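PDB 5C5G: spherulin-4 from Aspergillus clavatus, which is a (beta/alpha)-barrel glycoside hydrolase that probably acts on galactosaminogalactan during biosynthesis of that polymer. Local coordinates for residues T39-P44 against R72-V77; A109-F114 against G144-V149; E172-T177 against I202-T207; F11-V16 against E227-H232. All coordinates share one frame; numbering follows the deposited sequence.

All four contacts belong to one closed parallel barrel of eight strands. Contact 1 joins strands 38-42 and 71-78, contact 2 strands 112-116 and 148-152, and contact 3 the ends of strands 167-172 and 198-203; they follow one another along the chain. Contact 4 brackets all three, bringing the first strand, 9-13, against the last, 227-230. Contacts 1 and 2 touch through neighbouring strands, their centres about 9 Å apart, whereas contacts 2 and 3 lie on opposite sides of the chain's centre, their centres about 28 Å apart. Tyr76 of contact 1, Glu172 of contact 3 and Tyr15 of contact 4 belong to the N-acetyl-D-galactosamine site, which thus draws on strands from around the barrel.

Contact 1. Residues T39-P44 against R72-V77; sequences TVVINP and RLLGYV
Strands 38-42 and 71-78, the outer members of a beta-alpha-beta unit with helix 56-66 between them, pair in parallel here and lead to the sugar site, where Asn43 lies on Tyr76. The Asn43 amide stacks on one ring face, the two planes 8° apart, with ND2 offset toward the rim and OD1 3.4 Å from Tyr76 CD1. Asn43 CG is anti to its backbone N (chi1 -178°), which brings it over the ring, 3.5 Å from Tyr76 CG, and OD1 also accepts from Gly47 N. The Tyr76 hydroxyl is hydrogen-bonded to Asp116, another residue that binds N-acetyl-D-galactosamine. Before this end of the pair run four backbone bonds of the barrel wall: Val40 N to Arg72 O, Leu74 N to Val40 O (2.8 Å), Ile42 N to Leu74 O, and Tyr76 N to Ile42 O (3.0 Å). On the face carrying Thr39, Val41 and Leu74, the methyl CG2 of Thr39 meets Leu74 CD1 at 3.6 Å, while Thr39 OG1 bonds to Glu227. Val41 CG1 sits near the plane of the Tyr76 ring, 3.9 Å from Tyr76 CB. On the other face Val40 and Leu73 lie side by side, and Leu73 CD2 comes 3.8 Å from Val40 CB.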
loop_
_atom_site.group_PDB
_atom_site.type_symbol
_atom_site.label_atom_id
_atom_site.label_comp_id
_atom_site.label_asym_id
_atom_site.label_seq_id
_atom_site.Cartn_x
_atom_site.Cartn_y
_atom_site.Cartn_z
ATOM N N THR A 39 -6.261 -0.542 2.057
ATOM C CA THR A 39 -5.090 0.231 2.444
ATOM C C THR A 39 -4.739 1.074 1.237
ATOM O O THR A 39 -4.390 0.507 0.200
ATOM C CB THR A 39 -3.916 -0.673 2.782
ATOM O OG1 THR A 39 -4.280 -1.505 3.886
ATOM C CG2 THR A 39 -2.691 0.153 3.165
ATOM N N VAL A 40 -4.828 2.394 1.346
ATOM C CA VAL A 40 -4.747 3.255 0.178
ATOM C C VAL A 40 -3.584 4.214 0.353
ATOM O O VAL A 40 -3.581 5.037 1.263
ATOM C CB VAL A 40 -6.061 4.013 0.005
ATOM C CG1 VAL A 40 -5.987 4.961 -1.186
ATOM C CG2 VAL A 40 -7.234 3.047 -0.142
ATOM N N VAL A 41 -2.590 4.111 -0.521
ATOM C CA VAL A 41 -1.441 5.002 -0.450
ATOM C C VAL A 41 -1.693 6.198 -1.341
ATOM O O VAL A 41 -1.955 6.043 -2.539
ATOM C CB VAL A 41 -0.165 4.314 -0.926
ATOM C CG1 VAL A 41 1.014 5.240 -0.779
ATOM C CG2 VAL A 41 0.058 3.010 -0.153
ATOM N N ILE A 42 -1.599 7.380 -0.778
ATOM C CA ILE A 42 -1.694 8.586 -1.596
ATOM C C ILE A 42 -0.322 9.253 -1.642
ATOM O O ILE A 42 0.523 9.111 -0.739
ATOM C CB ILE A 42 -2.819 9.508 -1.151
ATOM C CG1 ILE A 42 -2.645 9.848 0.299
ATOM C CG2 ILE A 42 -4.216 8.840 -1.365
ATOM C CD1 ILE A 42 -1.783 11.048 0.576
ATOM N N ASN A 43 -0.102 9.972 -2.722
ATOM C CA ASN A 43 1.238 10.353 -3.121
ATOM C C ASN A 43 1.179 11.600 -3.993
ATOM O O ASN A 43 1.243 11.514 -5.208
ATOM C CB ASN A 43 1.854 9.171 -3.869
ATOM C CG ASN A 43 3.261 9.409 -4.288
ATOM O OD1 ASN A 43 3.901 10.373 -3.863
ATOM N ND2 ASN A 43 3.774 8.528 -5.133
ATOM N N PRO A 44 1.074 12.768 -3.366
ATOM C CA PRO A 44 0.964 13.986 -4.172
ATOM C C PRO A 44 2.149 14.247 -5.106
ATOM O O PRO A 44 1.931 14.700 -6.224
ATOM C CB PRO A 44 0.818 15.076 -3.115
ATOM C CG PRO A 44 0.137 14.371 -1.966
ATOM C CD PRO A 44 0.765 13.009 -1.948
ATOM N N ARG A 72 -7.993 2.827 5.039
ATOM C CA ARG A 72 -6.850 3.337 5.789
ATOM C C ARG A 72 -5.903 4.000 4.824
ATOM O O ARG A 72 -5.204 3.328 4.055
ATOM C CB ARG A 72 -6.138 2.205 6.524
ATOM C CG ARG A 72 -6.959 1.572 7.637
ATOM C CD ARG A 72 -7.276 2.566 8.760
ATOM N NE ARG A 72 -8.084 1.951 9.817
ATOM C CZ ARG A 72 -9.412 1.914 9.820
ATOM N NH1 ARG A 72 -10.056 1.324 10.821
ATOM N NH2 ARG A 72 -10.103 2.468 8.830
ATOM N N LEU A 73 -5.902 5.330 4.834
ATOM C CA LEU A 73 -5.017 6.103 3.994
ATOM C C LEU A 73 -3.628 6.147 4.601
ATOM O O LEU A 73 -3.462 6.302 5.804
ATOM C CB LEU A 73 -5.503 7.541 3.864
ATOM C CG LEU A 73 -6.808 7.720 3.117
ATOM C CD1 LEU A 73 -7.268 9.151 3.204
ATOM C CD2 LEU A 73 -6.701 7.335 1.672
ATOM N N LEU A 74 -2.634 6.051 3.729
ATOM C CA LEU A 74 -1.230 6.191 4.114
ATOM C C LEU A 74 -0.583 7.249 3.248
ATOM O O LEU A 74 -0.846 7.331 2.046
ATOM C CB LEU A 74 -0.464 4.883 3.898
ATOM C CG LEU A 74 -1.029 3.614 4.546
ATOM C CD1 LEU A 74 -0.142 2.433 4.191
ATOM C CD2 LEU A 74 -1.132 3.720 6.036
ATOM N N GLY A 75 0.314 8.015 3.845
ATOM C CA GLY A 75 1.105 8.968 3.080
ATOM C C GLY A 75 2.383 8.341 2.534
ATOM O O GLY A 75 3.142 7.739 3.301
ATOM N N TYR A 76 2.644 8.505 1.243
ATOM C CA TYR A 76 3.871 8.026 0.611
ATOM C C TYR A 76 5.074 8.860 1.041
ATOM O O TYR A 76 5.041 10.092 0.934
ATOM C CB TYR A 76 3.706 8.116 -0.909
ATOM C CG TYR A 76 4.917 7.725 -1.722
ATOM C CD1 TYR A 76 6.014 8.570 -1.827
ATOM C CD2 TYR A 76 4.934 6.536 -2.433
ATOM C CE1 TYR A 76 7.115 8.220 -2.577
ATOM C CE2 TYR A 76 6.030 6.178 -3.192
ATOM C CZ TYR A 76 7.125 7.017 -3.251
ATOM O OH TYR A 76 8.229 6.674 -3.999
ATOM N N VAL A 77 6.135 8.192 1.490
ATOM C CA VAL A 77 7.397 8.857 1.810
ATOM C C VAL A 77 8.540 8.032 1.239
ATOM O O VAL A 77 8.643 6.829 1.517
ATOM C CB VAL A 77 7.588 9.019 3.332
ATOM C CG1 VAL A 77 8.951 9.655 3.642
ATOM C CG2 VAL A 77 6.470 9.864 3.929
#

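Contact 2. Residues A109-F114 against G144-V149; sequences AVRGIF and GPDHYV
Gly144 and Arg111 meet where strands 112-116 and 148-152 of the barrel begin, the two being joined through helix 124-139 in a beta-alpha-beta unit. Gly144 O lies 4.0 Å from Arg111 CG, and a water is within hydrogen-bonding distance of both this carbonyl and Val110 O, though other acceptors compete for its protons. Pro145, after a cis peptide bond, puts CD over one face of the Arg111 guanidinium, with CG 3.6 Å from NH1. Asp146 takes the edge: its OD1 receives Arg111 NE at 2.7 Å in a salt bridge, and a weak bond from NH1 at 3.0 Å. The donor NE stands above the carboxylate plane, 37° out of it, whereas OD1 lies close to the guanidinium plane. A bend at chi3 (82°) swings NE out of line with the aliphatic chain, to where it meets OD1. Asp146 OD2 forms a second salt bridge, to Arg72, so two closely spaced arginines share one carboxylate, whose charge probably offsets their repulsion. His147 CB points away from the 109-114 segment, and ND1 is hydrogen-bonded to Val137 O. Tyr148 starts the parallel pairing: its N donates to Arg111 O at 2.9 Å, and its O accepts from Ile113 N. The Tyr148 hydroxyl bonds to Glu227. Gly112 CA comes within 3.0 Å of Tyr148 O. At Val149 the strands meet through a CA-H...O contact, with CA 3.5 Å from Ile113 O.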
loop_
_atom_site.group_PDB
_atom_site.type_symbol
_atom_site.label_atom_id
_atom_site.label_comp_id
_atom_site.label_asym_id
_atom_site.label_seq_id
_atom_site.Cartn_x
_atom_site.Cartn_y
_atom_site.Cartn_z
ATOM N N ALA A 109 -6.390 13.886 6.226
ATOM C CA ALA A 109 -5.469 13.201 7.114
ATOM C C ALA A 109 -5.171 11.823 6.583
ATOM O O ALA A 109 -5.982 11.235 5.853
ATOM C CB ALA A 109 -6.064 13.080 8.507
ATOM N N VAL A 110 -4.046 11.280 7.030
ATOM C CA VAL A 110 -3.706 9.880 6.795
ATOM C C VAL A 110 -3.548 9.184 8.140
ATOM O O VAL A 110 -3.437 9.840 9.181
ATOM C CB VAL A 110 -2.453 9.739 5.908
ATOM C CG1 VAL A 110 -2.698 10.363 4.525
ATOM C CG2 VAL A 110 -1.247 10.359 6.563
ATOM N N ARG A 111 -3.553 7.857 8.098
ATOM C CA ARG A 111 -3.503 7.020 9.285
ATOM C C ARG A 111 -2.200 6.227 9.387
ATOM O O ARG A 111 -2.117 5.262 10.148
ATOM C CB ARG A 111 -4.713 6.079 9.296
ATOM C CG ARG A 111 -6.030 6.843 9.418
ATOM C CD ARG A 111 -7.253 6.008 9.103
ATOM N NE ARG A 111 -7.664 5.212 10.248
ATOM C CZ ARG A 111 -8.902 5.145 10.737
ATOM N NH1 ARG A 111 -9.136 4.377 11.788
ATOM N NH2 ARG A 111 -9.911 5.820 10.187
ATOM N N GLY A 112 -1.189 6.682 8.665
ATOM C CA GLY A 112 0.095 6.033 8.674
ATOM C C GLY A 112 0.897 6.448 7.470
ATOM O O GLY A 112 0.513 7.347 6.720
ATOM N N ILE A 113 2.032 5.782 7.299
ATOM C CA ILE A 113 3.016 6.117 6.293
ATOM C C ILE A 113 3.443 4.867 5.543
ATOM O O ILE A 113 3.656 3.795 6.132
ATOM C CB ILE A 113 4.260 6.773 6.937
ATOM C CG1 ILE A 113 3.874 8.084 7.656
ATOM C CG2 ILE A 113 5.352 7.017 5.922
ATOM C CD1 ILE A 113 3.363 9.210 6.773
ATOM N N PHE A 114 3.570 5.045 4.231
ATOM C CA PHE A 114 4.111 4.052 3.303
ATOM C C PHE A 114 5.508 4.507 2.913
ATOM O O PHE A 114 5.655 5.524 2.237
ATOM C CB PHE A 114 3.205 3.994 2.074
ATOM C CG PHE A 114 3.705 3.121 0.959
ATOM C CD1 PHE A 114 3.455 1.768 0.950
ATOM C CD2 PHE A 114 4.399 3.667 -0.118
ATOM C CE1 PHE A 114 3.883 0.968 -0.106
ATOM C CE2 PHE A 114 4.819 2.870 -1.175
ATOM C CZ PHE A 114 4.562 1.531 -1.169
ATOM N N GLY A 144 -2.878 9.132 13.748
ATOM C CA GLY A 144 -3.697 8.176 14.468
ATOM C C GLY A 144 -5.058 7.963 13.839
ATOM O O GLY A 144 -5.450 8.646 12.893
ATOM N N PRO A 145 -5.811 7.005 14.385
ATOM C CA PRO A 145 -5.408 6.217 15.555
ATOM C C PRO A 145 -4.408 5.104 15.255
ATOM O O PRO A 145 -3.778 4.555 16.164
ATOM C CB PRO A 145 -6.727 5.594 16.014
ATOM C CG PRO A 145 -7.539 5.504 14.782
ATOM C CD PRO A 145 -7.195 6.716 13.979
ATOM N N ASP A 146 -4.271 4.745 13.986
ATOM C CA ASP A 146 -3.547 3.530 13.641
ATOM C C ASP A 146 -2.029 3.666 13.644
ATOM O O ASP A 146 -1.322 2.737 14.002
ATOM C CB ASP A 146 -3.991 3.036 12.268
ATOM C CG ASP A 146 -5.494 2.912 12.163
ATOM O OD1 ASP A 146 -6.167 3.948 12.037
ATOM O OD2 ASP A 146 -6.003 1.774 12.221
ATOM N N HIS A 147 -1.529 4.804 13.193
ATOM C CA HIS A 147 -0.091 5.008 13.047
ATOM C C HIS A 147 0.549 3.840 12.302
ATOM O O HIS A 147 1.577 3.299 12.701
ATOM C CB HIS A 147 0.572 5.178 14.412
ATOM C CG HIS A 147 0.074 6.360 15.191
ATOM N ND1 HIS A 147 0.708 7.583 15.171
ATOM C CD2 HIS A 147 -0.997 6.506 16.008
ATOM C CE1 HIS A 147 0.054 8.433 15.944
ATOM N NE2 HIS A 147 -0.983 7.804 16.469
ATOM N N TYR A 148 -0.069 3.467 11.195
ATOM C CA TYR A 148 0.355 2.306 10.417
ATOM C C TYR A 148 1.681 2.580 9.719
ATOM O O TYR A 148 1.953 3.706 9.296
ATOM C CB TYR A 148 -0.711 2.053 9.364
ATOM C CG TYR A 148 -0.999 0.645 8.918
ATOM C CD1 TYR A 148 -1.552 -0.289 9.787
ATOM C CD2 TYR A 148 -0.812 0.278 7.589
ATOM C CE1 TYR A 148 -1.854 -1.570 9.350
ATOM C CE2 TYR A 148 -1.119 -0.996 7.140
ATOM C CZ TYR A 148 -1.637 -1.912 8.021
ATOM O OH TYR A 148 -1.941 -3.175 7.565
ATOM N N VAL A 149 2.496 1.544 9.578
ATOM C CA VAL A 149 3.768 1.621 8.871
ATOM C C VAL A 149 3.833 0.512 7.834
ATOM O O VAL A 149 3.701 -0.673 8.167
ATOM C CB VAL A 149 4.949 1.450 9.834
ATOM C CG1 VAL A 149 6.275 1.363 9.072
ATOM C CG2 VAL A 149 4.998 2.609 10.814
HETATM O O HOH W 1 -5.088 10.550 11.224
#

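Contact 3. Residues E172-T177 against I202-T207; sequences EATYAT and IHSVPT
Tyr175 packs against Ile202, Val205 and Pro206. Its CG is anti to the backbone N (chi1 178°), which carries CG out to Pro206 CD. Val205 CG1 lies over one face of the ring, Ile202 CG2 is at the edge near its plane, and the Pro206 side chain crosses at about a right angle, its CD 3.4 Å from Tyr175 CD2. Tyr175 CB also touches Val205 CG2 at 4.0 Å, while Leu217 of helix 212-224 also touches the Tyr175 side chain. Next outward is the His203 imidazole. Ala173 O sits above the centre of one face, and the methyl CG2 of Thr174 reaches CE1 at 3.6 Å. His203 ND1 and Ser204 OG are hydrogen-bonded at 2.8 Å, and a water links NE2 to Glu172 O, so both ring nitrogens have partners and the rotation of the ring is fixed; Tyr237 stacks with it as well. Backbone bonds tie the segments: His203 N to Ala173 O at 3.1 Å, and Tyr175 N to His203 O at 2.9 Å. At the polar edge a second water joins Ala176 N to Ser204 O. Thr174 OG1 accepts from Thr177 N at 3.0 Å, an N-cap for helix 175-180. Two residues before the cap, at the end of strand 167-172, Glu172, which binds N-acetyl-D-galactosamine, is held by Asn152 and Tyr238, at a strand-to-helix turn of the (beta/alpha) barrel that contributes to the sugar site.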
loop_
_atom_site.group_PDB
_atom_site.type_symbol
_atom_site.label_atom_id
_atom_site.label_comp_id
_atom_site.label_asym_id
_atom_site.label_seq_id
_atom_site.Cartn_x
_atom_site.Cartn_y
_atom_site.Cartn_z
ATOM N N GLU A 172 6.761 -7.009 -5.930
ATOM C CA GLU A 172 6.233 -5.893 -6.699
ATOM C C GLU A 172 6.772 -6.042 -8.115
ATOM O O GLU A 172 7.860 -5.550 -8.421
ATOM C CB GLU A 172 6.634 -4.531 -6.099
ATOM C CG GLU A 172 5.948 -3.367 -6.820
ATOM C CD GLU A 172 6.657 -2.042 -6.756
ATOM O OE1 GLU A 172 7.556 -1.854 -5.920
ATOM O OE2 GLU A 172 6.302 -1.171 -7.589
ATOM N N ALA A 173 6.031 -6.721 -8.975
ATOM C CA ALA A 173 6.561 -7.060 -10.279
ATOM C C ALA A 173 5.455 -7.560 -11.171
ATOM O O ALA A 173 4.292 -7.605 -10.788
ATOM C CB ALA A 173 7.660 -8.109 -10.140
ATOM N N THR A 174 5.817 -7.941 -12.386
ATOM C CA THR A 174 4.840 -8.446 -13.327
ATOM C C THR A 174 4.358 -9.845 -12.946
ATOM O O THR A 174 5.026 -10.606 -12.253
ATOM C CB THR A 174 5.423 -8.564 -14.748
ATOM O OG1 THR A 174 6.474 -9.529 -14.721
ATOM C CG2 THR A 174 5.939 -7.226 -15.255
ATOM N N TYR A 175 3.207 -10.190 -13.487
ATOM C CA TYR A 175 2.700 -11.546 -13.398
ATOM C C TYR A 175 3.705 -12.557 -13.963
ATOM O O TYR A 175 3.882 -13.648 -13.405
ATOM C CB TYR A 175 1.371 -11.623 -14.147
ATOM C CG TYR A 175 0.765 -12.999 -14.180
ATOM C CD1 TYR A 175 0.040 -13.484 -13.110
ATOM C CD2 TYR A 175 0.911 -13.821 -15.289
ATOM C CE1 TYR A 175 -0.515 -14.745 -13.134
ATOM C CE2 TYR A 175 0.350 -15.083 -15.329
ATOM C CZ TYR A 175 -0.352 -15.540 -14.243
ATOM O OH TYR A 175 -0.896 -16.798 -14.311
ATOM N N ALA A 176 4.354 -12.214 -15.074
ATOM C CA ALA A 176 5.359 -13.112 -15.655
ATOM C C ALA A 176 6.457 -13.428 -14.641
ATOM O O ALA A 176 6.860 -14.581 -14.483
ATOM C CB ALA A 176 5.947 -12.523 -16.917
ATOM N N THR A 177 6.921 -12.416 -13.924
ATOM C CA THR A 177 7.935 -12.630 -12.909
ATOM C C THR A 177 7.405 -13.467 -11.745
ATOM O O THR A 177 8.104 -14.351 -11.239
ATOM C CB THR A 177 8.452 -11.286 -12.414
ATOM O OG1 THR A 177 9.154 -10.670 -13.492
ATOM C CG2 THR A 177 9.392 -11.441 -11.234
ATOM N N ILE A 202 1.073 -7.294 -7.886
ATOM C CA ILE A 202 1.262 -7.995 -9.146
ATOM C C ILE A 202 0.580 -7.190 -10.232
ATOM O O ILE A 202 -0.639 -7.082 -10.247
ATOM C CB ILE A 202 0.672 -9.415 -9.121
ATOM C CG1 ILE A 202 1.211 -10.210 -7.929
ATOM C CG2 ILE A 202 0.980 -10.150 -10.421
ATOM C CD1 ILE A 202 0.449 -11.510 -7.679
ATOM N N HIS A 203 1.363 -6.641 -11.146
ATOM C CA HIS A 203 0.820 -5.887 -12.261
ATOM C C HIS A 203 1.063 -6.639 -13.560
ATOM O O HIS A 203 1.645 -7.728 -13.562
ATOM C CB HIS A 203 1.390 -4.471 -12.286
ATOM C CG HIS A 203 2.883 -4.398 -12.307
ATOM N ND1 HIS A 203 3.642 -4.775 -13.393
ATOM C CD2 HIS A 203 3.754 -3.955 -11.371
ATOM C CE1 HIS A 203 4.920 -4.574 -13.118
ATOM N NE2 HIS A 203 5.013 -4.077 -11.896
ATOM N N SER A 204 0.597 -6.078 -14.669
ATOM C CA SER A 204 0.859 -6.646 -15.985
ATOM C C SER A 204 0.296 -8.056 -16.098
ATOM O O SER A 204 0.839 -8.899 -16.825
ATOM C CB SER A 204 2.363 -6.627 -16.288
ATOM O OG SER A 204 2.901 -5.326 -16.028
ATOM N N VAL A 205 -0.813 -8.316 -15.426
ATOM C CA VAL A 205 -1.468 -9.614 -15.578
ATOM C C VAL A 205 -2.114 -9.689 -16.968
ATOM O O VAL A 205 -2.845 -8.779 -17.361
ATOM C CB VAL A 205 -2.534 -9.813 -14.507
ATOM C CG1 VAL A 205 -3.184 -11.175 -14.653
ATOM C CG2 VAL A 205 -1.925 -9.685 -13.120
ATOM N N PRO A 206 -1.836 -10.761 -17.738
ATOM C CA PRO A 206 -2.465 -10.891 -19.054
ATOM C C PRO A 206 -3.978 -10.901 -18.931
ATOM O O PRO A 206 -4.523 -11.440 -17.971
ATOM C CB PRO A 206 -1.983 -12.260 -19.547
ATOM C CG PRO A 206 -0.748 -12.539 -18.787
ATOM C CD PRO A 206 -0.906 -11.868 -17.456
ATOM N N THR A 207 -4.669 -10.330 -19.911
ATOM C CA THR A 207 -6.118 -10.221 -19.796
ATOM C C THR A 207 -6.789 -11.591 -19.804
ATOM O O THR A 207 -7.918 -11.719 -19.337
ATOM C CB THR A 207 -6.718 -9.332 -20.884
ATOM O OG1 THR A 207 -6.278 -9.800 -22.154
ATOM C CG2 THR A 207 -6.284 -7.883 -20.699
HETATM O O HOH W 2 7.547 -3.574 -10.702
HETATM O O HOH W 3 3.258 -10.214 -17.051
#

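Contact 4. Residues F11-V16 against E227-H232; sequences FVPLYV and EIFITH. With EDO (1,2-ethanediol), chain C; EDO (1,2-ethanediol), chain B.
The Phe229 ring carries Pro13 on one face: Pro13 CD stands over the ring centre, 3.7 Å from the centroid and 10° off the normal, a CH-pi contact. An ethanediol, probably from the crystallisation liquor, lies at the edge of Phe229, its O2 3.5 Å from CZ. The Phe11 ring is met at its edge by Glu227 OE1, 4.0 Å from CD1, by Phe229 CB and by a second ethanediol; the ring and carboxylate planes are 73° apart. The acid group of Glu227 is held by Tyr148, Ser167 and Thr39. Here the first and last strands, 9-13 and 227-230, meet and close the parallel barrel. They diverge by 53°, and the one hydrogen bond between the segments runs from Phe11 N to Ile228 O at 2.9 Å, with the donor above the carbonyl plane. Phe229 CG is anti to the backbone N, which places it near both Phe11 O and Pro13 CD; Phe11 O lies 3.1 Å from Phe229 CD1 and has no polar partner. Farther along the segment, Tyr15 of the N-acetyl-D-galactosamine site shares a 2.7 Å hydrogen bond between its OH and O2 of the second ethanediol, whose C1 also rests 3.9 Å from Pro13 CB.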
loop_
_atom_site.group_PDB
_atom_site.type_symbol
_atom_site.label_atom_id
_atom_site.label_comp_id
_atom_site.label_asym_id
_atom_site.label_seq_id
_atom_site.Cartn_x
_atom_site.Cartn_y
_atom_site.Cartn_z
ATOM N N PHE A 11 -4.810 -3.647 -1.249
ATOM C CA PHE A 11 -3.761 -2.632 -1.208
ATOM C C PHE A 11 -3.878 -1.802 -2.474
ATOM O O PHE A 11 -3.964 -2.360 -3.574
ATOM C CB PHE A 11 -2.416 -3.319 -1.147
ATOM C CG PHE A 11 -1.279 -2.383 -1.055
ATOM C CD1 PHE A 11 -0.984 -1.739 0.131
ATOM C CD2 PHE A 11 -0.506 -2.122 -2.152
ATOM C CE1 PHE A 11 0.078 -0.858 0.204
ATOM C CE2 PHE A 11 0.547 -1.245 -2.083
ATOM C CZ PHE A 11 0.833 -0.614 -0.910
ATOM N N VAL A 12 -3.907 -0.484 -2.337
ATOM C CA VAL A 12 -4.153 0.405 -3.470
ATOM C C VAL A 12 -3.063 1.464 -3.540
ATOM O O VAL A 12 -3.078 2.419 -2.751
ATOM C CB VAL A 12 -5.518 1.104 -3.372
ATOM C CG1 VAL A 12 -5.846 1.798 -4.693
ATOM C CG2 VAL A 12 -6.623 0.093 -3.014
ATOM N N PRO A 13 -2.103 1.308 -4.457
ATOM C CA PRO A 13 -1.141 2.389 -4.686
ATOM C C PRO A 13 -1.827 3.404 -5.572
ATOM O O PRO A 13 -1.831 3.286 -6.794
ATOM C CB PRO A 13 0.028 1.693 -5.366
ATOM C CG PRO A 13 -0.536 0.442 -5.933
ATOM C CD PRO A 13 -1.831 0.123 -5.290
ATOM N N LEU A 14 -2.459 4.388 -4.953
ATOM C CA LEU A 14 -3.380 5.271 -5.651
ATOM C C LEU A 14 -2.630 6.474 -6.183
ATOM O O LEU A 14 -2.760 7.593 -5.680
ATOM C CB LEU A 14 -4.527 5.689 -4.724
ATOM C CG LEU A 14 -5.651 6.493 -5.371
ATOM C CD1 LEU A 14 -6.357 5.655 -6.418
ATOM C CD2 LEU A 14 -6.636 6.968 -4.334
ATOM N N TYR A 15 -1.813 6.233 -7.196
ATOM C CA TYR A 15 -0.981 7.296 -7.766
ATOM C C TYR A 15 -1.682 7.848 -9.008
ATOM O O TYR A 15 -1.056 8.161 -10.017
ATOM C CB TYR A 15 0.439 6.803 -8.089
ATOM C CG TYR A 15 1.140 6.086 -6.950
ATOM C CD1 TYR A 15 0.703 6.205 -5.631
ATOM C CD2 TYR A 15 2.209 5.250 -7.204
ATOM C CE1 TYR A 15 1.337 5.541 -4.613
ATOM C CE2 TYR A 15 2.855 4.568 -6.173
ATOM C CZ TYR A 15 2.390 4.714 -4.878
ATOM O OH TYR A 15 3.007 4.027 -3.856
ATOM N N VAL A 16 -2.998 7.876 -8.933
ATOM C CA VAL A 16 -3.878 8.502 -9.897
ATOM C C VAL A 16 -4.071 9.938 -9.469
ATOM O O VAL A 16 -4.421 10.189 -8.332
ATOM C CB VAL A 16 -5.261 7.807 -9.822
ATOM C CG1 VAL A 16 -6.236 8.415 -10.789
ATOM C CG2 VAL A 16 -5.136 6.298 -10.066
ATOM N N GLU A 227 -2.127 -8.358 2.334
ATOM C CA GLU A 227 -2.515 -7.188 1.540
ATOM C C GLU A 227 -2.109 -7.445 0.109
ATOM O O GLU A 227 -1.009 -7.938 -0.123
ATOM C CB GLU A 227 -1.892 -5.884 2.057
ATOM C CG GLU A 227 -1.905 -5.784 3.576
ATOM C CD GLU A 227 -1.975 -4.384 4.135
ATOM O OE1 GLU A 227 -2.491 -3.477 3.438
ATOM O OE2 GLU A 227 -1.535 -4.203 5.282
ATOM N N ILE A 228 -2.995 -7.152 -0.844
ATOM C CA ILE A 228 -2.795 -7.547 -2.231
ATOM C C ILE A 228 -3.295 -6.467 -3.191
ATOM O O ILE A 228 -4.392 -5.937 -3.008
ATOM C CB ILE A 228 -3.574 -8.835 -2.543
ATOM C CG1 ILE A 228 -3.162 -9.959 -1.593
ATOM C CG2 ILE A 228 -3.384 -9.233 -3.998
ATOM C CD1 ILE A 228 -4.016 -11.196 -1.707
ATOM N N PHE A 229 -2.493 -6.182 -4.213
ATOM C CA PHE A 229 -2.935 -5.416 -5.374
ATOM C C PHE A 229 -2.632 -6.248 -6.606
ATOM O O PHE A 229 -1.504 -6.719 -6.774
ATOM C CB PHE A 229 -2.170 -4.107 -5.480
ATOM C CG PHE A 229 -2.601 -3.230 -6.630
ATOM C CD1 PHE A 229 -3.894 -2.737 -6.697
ATOM C CD2 PHE A 229 -1.699 -2.863 -7.621
ATOM C CE1 PHE A 229 -4.282 -1.912 -7.766
ATOM C CE2 PHE A 229 -2.085 -2.036 -8.673
ATOM C CZ PHE A 229 -3.363 -1.563 -8.738
ATOM N N ILE A 230 -3.639 -6.451 -7.456
ATOM C CA ILE A 230 -3.482 -7.149 -8.725
ATOM C C ILE A 230 -4.098 -6.277 -9.802
ATOM O O ILE A 230 -5.214 -5.791 -9.625
ATOM C CB ILE A 230 -4.175 -8.521 -8.701
ATOM C CG1 ILE A 230 -3.406 -9.449 -7.767
ATOM C CG2 ILE A 230 -4.229 -9.125 -10.107
ATOM C CD1 ILE A 230 -4.127 -10.766 -7.449
ATOM N N THR A 231 -3.375 -6.066 -10.903
ATOM C CA THR A 231 -3.907 -5.315 -12.019
ATOM C C THR A 231 -3.433 -5.862 -13.341
ATOM O O THR A 231 -2.336 -6.418 -13.472
ATOM C CB THR A 231 -3.553 -3.832 -11.923
ATOM O OG1 THR A 231 -4.137 -3.164 -13.042
ATOM C CG2 THR A 231 -2.051 -3.589 -11.909
ATOM N N HIS A 232 -4.310 -5.724 -14.325
ATOM C CA HIS A 232 -4.046 -6.162 -15.682
ATOM C C HIS A 232 -3.399 -5.067 -16.523
ATOM O O HIS A 232 -3.110 -5.296 -17.681
ATOM C CB HIS A 232 -5.339 -6.667 -16.319
ATOM C CG HIS A 232 -5.879 -7.896 -15.655
ATOM N ND1 HIS A 232 -6.568 -7.861 -14.463
ATOM C CD2 HIS A 232 -5.810 -9.197 -16.021
ATOM C CE1 HIS A 232 -6.914 -9.095 -14.132
ATOM N NE2 HIS A 232 -6.459 -9.923 -15.053
HETATM C C1 EDO C . -4.397 2.076 -8.018
HETATM O O1 EDO C . -3.902 2.966 -9.016
HETATM C C2 EDO C . -5.797 1.662 -8.441
HETATM O O2 EDO C . -5.723 0.816 -9.588
HETATM C C1 EDO B . 3.353 -0.203 -4.722
HETATM O O1 EDO B . 4.252 -1.075 -4.015
HETATM C C2 EDO B . 4.052 0.929 -5.472
HETATM O O2 EDO B . 4.587 1.922 -4.582
#